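Local atomic coordinates of dimeric protein of unknown function and ferredoxin-like fold (Bacteroides fragilis, PDB entry 3FMB), a protein that is of unknown function but forms a dimer of ferredoxin-like subunits and belongs to the stress-responsive A/B barrel family. Residues V58-E63 / E81-D86. Residues are numbered along the deposited sequence; the frame is centred on the assembly and turned at random.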
loop_
_atom_site.group_PDB
_atom_site.type_symbol
_atom_site.label_atom_id
_atom_site.label_comp_id
_atom_site.label_asym_id
_atom_site.label_seq_id
_atom_site.Cartn_x
_atom_site.Cartn_y
_atom_site.Cartn_z
ATOM N N VAL A 58 1.850 -4.243 -20.227
ATOM C CA VAL A 58 1.464 -2.951 -19.630
ATOM C C VAL A 58 1.995 -2.725 -18.196
ATOM O O VAL A 58 1.906 -1.603 -17.692
ATOM C CB VAL A 58 -0.088 -2.660 -19.660
ATOM C CG1 VAL A 58 -0.612 -2.602 -21.077
ATOM C CG2 VAL A 58 -0.884 -3.636 -18.812
ATOM N N ILE A 59 2.504 -3.763 -17.521
ATOM C CA ILE A 59 3.114 -3.570 -16.195
ATOM C C ILE A 59 4.419 -2.805 -16.338
ATOM O O ILE A 59 5.336 -3.267 -17.026
ATOM C CB ILE A 59 3.425 -4.901 -15.440
ATOM C CG1 ILE A 59 2.147 -5.735 -15.231
ATOM C CG2 ILE A 59 4.110 -4.612 -14.070
ATOM C CD1 ILE A 59 2.442 -7.230 -14.764
ATOM N N ARG A 60 4.497 -1.632 -15.710
ATOM C CA ARG A 60 5.716 -0.800 -15.770
ATOM C C ARG A 60 6.664 -1.148 -14.597
ATOM O O ARG A 60 7.860 -1.105 -14.725
ATOM C CB ARG A 60 5.337 0.679 -15.751
ATOM C CG ARG A 60 4.384 1.064 -16.876
ATOM C CD ARG A 60 5.118 1.004 -18.222
ATOM N NE ARG A 60 4.226 1.242 -19.348
ATOM C CZ ARG A 60 3.940 0.351 -20.301
ATOM N NH1 ARG A 60 4.499 -0.854 -20.322
ATOM N NH2 ARG A 60 3.085 0.674 -21.254
ATOM N N LYS A 61 6.095 -1.517 -13.466
ATOM C CA LYS A 61 6.836 -1.986 -12.310
ATOM C C LYS A 61 5.860 -2.788 -11.468
ATOM O O LYS A 61 4.698 -2.417 -11.394
ATOM C CB LYS A 61 7.334 -0.799 -11.478
ATOM C CG LYS A 61 8.180 -1.202 -10.305
ATOM C CD LYS A 61 8.801 0.013 -9.647
ATOM C CE LYS A 61 9.539 -0.346 -8.378
ATOM N NZ LYS A 61 10.503 0.754 -8.073
ATOM N N ILE A 62 6.323 -3.891 -10.879
ATOM C CA ILE A 62 5.503 -4.667 -9.936
ATOM C C ILE A 62 6.425 -5.377 -8.949
ATOM O O ILE A 62 7.521 -5.807 -9.282
ATOM C CB ILE A 62 4.524 -5.685 -10.634
ATOM C CG1 ILE A 62 3.406 -6.156 -9.700
ATOM C CG2 ILE A 62 5.349 -6.855 -11.342
ATOM C CD1 ILE A 62 2.102 -6.615 -10.444
ATOM N N GLU A 63 6.001 -5.408 -7.698
ATOM C CA GLU A 63 6.676 -6.206 -6.697
ATOM C C GLU A 63 5.689 -6.604 -5.618
ATOM O O GLU A 63 4.694 -5.892 -5.382
ATOM C CB GLU A 63 7.827 -5.418 -6.080
ATOM C CG GLU A 63 7.388 -4.271 -5.213
ATOM C CD GLU A 63 8.499 -3.308 -4.850
ATOM O OE1 GLU A 63 9.561 -3.316 -5.508
ATOM O OE2 GLU A 63 8.287 -2.502 -3.924
ATOM N N GLU A 81 3.193 -0.003 -10.837
ATOM C CA GLU A 81 3.087 1.211 -11.633
ATOM C C GLU A 81 2.578 0.879 -13.039
ATOM O O GLU A 81 3.001 -0.103 -13.654
ATOM C CB GLU A 81 4.442 1.941 -11.726
ATOM C CG GLU A 81 4.916 2.482 -10.351
ATOM C CD GLU A 81 6.314 3.048 -10.342
ATOM O OE1 GLU A 81 6.918 3.200 -11.419
ATOM O OE2 GLU A 81 6.809 3.357 -9.247
ATOM N N PHE A 82 1.680 1.739 -13.536
ATOM C CA PHE A 82 1.080 1.634 -14.881
ATOM C C PHE A 82 0.962 3.043 -15.467
ATOM O O PHE A 82 1.052 4.035 -14.747
ATOM C CB PHE A 82 -0.320 0.997 -14.823
ATOM C CG PHE A 82 -0.335 -0.402 -14.259
ATOM C CD1 PHE A 82 -0.446 -0.620 -12.884
ATOM C CD2 PHE A 82 -0.272 -1.502 -15.111
ATOM C CE1 PHE A 82 -0.466 -1.947 -12.374
ATOM C CE2 PHE A 82 -0.269 -2.782 -14.636
ATOM C CZ PHE A 82 -0.378 -3.029 -13.269
ATOM N N ASP A 83 0.713 3.126 -16.763
ATOM C CA ASP A 83 0.543 4.427 -17.420
ATOM C C ASP A 83 -0.763 5.102 -17.065
ATOM O O ASP A 83 -0.831 6.331 -17.006
ATOM C CB ASP A 83 0.601 4.261 -18.931
ATOM C CG ASP A 83 1.972 3.888 -19.420
ATOM O OD1 ASP A 83 2.972 4.019 -18.676
ATOM O OD2 ASP A 83 2.046 3.451 -20.571
ATOM N N ASN A 84 -1.802 4.305 -16.854
ATOM C CA ASN A 84 -3.146 4.830 -16.605
ATOM C C ASN A 84 -4.072 3.748 -16.058
ATOM O O ASN A 84 -3.687 2.573 -15.990
ATOM C CB ASN A 84 -3.702 5.412 -17.917
ATOM C CG ASN A 84 -3.696 4.401 -19.017
ATOM O OD1 ASN A 84 -4.295 3.323 -18.882
ATOM N ND2 ASN A 84 -2.986 4.702 -20.095
ATOM N N LEU A 85 -5.294 4.127 -15.680
ATOM C CA LEU A 85 -6.228 3.159 -15.086
ATOM C C LEU A 85 -6.743 2.105 -16.064
ATOM O O LEU A 85 -7.142 1.052 -15.646
ATOM C CB LEU A 85 -7.441 3.843 -14.459
ATOM C CG LEU A 85 -7.301 4.541 -13.123
ATOM C CD1 LEU A 85 -8.666 5.056 -12.743
ATOM C CD2 LEU A 85 -6.696 3.569 -12.031
ATOM N N ASP A 86 -6.764 2.406 -17.360
ATOM C CA ASP A 86 -7.189 1.423 -18.371
ATOM C C ASP A 86 -6.196 0.260 -18.344
ATOM O O ASP A 86 -6.573 -0.920 -18.408
ATOM C CB ASP A 86 -7.216 2.055 -19.768
ATOM C CG ASP A 86 -8.483 2.880 -20.049
ATOM O OD1 ASP A 86 -9.534 2.736 -19.373
ATOM O OD2 ASP A 86 -8.434 3.674 -21.009
HETATM O O HOH W 1 1.187 0.749 -18.376
#
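Arg-60 and Lys-61 both turn their backbone N-H groups to the carbonyl oxygen of Glu-81. The bond from Arg-60 N to Glu-81 O is 3.0 Å long, the one from Lys-61 N weak and longer, and Glu-81 N returns a firmer bond to Lys-61 O at 2.9 Å. The tightly packed part is built round Phe-82. Its ring stands beside the turn at 58-59, its CE2 3.9 Å from Ile-59 CG1, the two side chains lying side by side and pointing the same way, while Val-58 O comes obliquely to Phe-82 CD2 at 3.4 Å. Val-88 and Tyr-91 of helix 85-93 also touch this ring, while Leu-52 meets Ile-59, so the ring sits between residues 58-59 and helix 85-93.

The outer side is polar and looser. Arg-60 bends at chi2 (-70°), which carries its guanidinium along to Asp-83 for a side-on, two-nitrogen salt bridge: NE reaches Asp-83 OD1 at 3.1 Å and NH2 reaches Asp-83 OD2 at 3.0 Å. Both oxygens lie close to the guanidinium plane, yet each is approached from well above the carboxylate plane, the two groups being turned 52° apart. A water completes the link between the backbones, donating to Val-58 O and accepting from Asp-83 N. Lys-61 and Glu-81 run side by side through their aliphatic parts, and their charged ends stop short of pairing, with Lys-61 NZ 4.7 Å from Glu-81 OE2.

Just beyond Asp-83, Asn-84 caps the helix through a bond from its OD1 to Asp-87 N. Two residues facing one make a classic beta bulge, here near the start of strand 61-66, outermost in the sheet of this chain, where its antiparallel hairpin partner 76-82 ends in the ferredoxin-like fold.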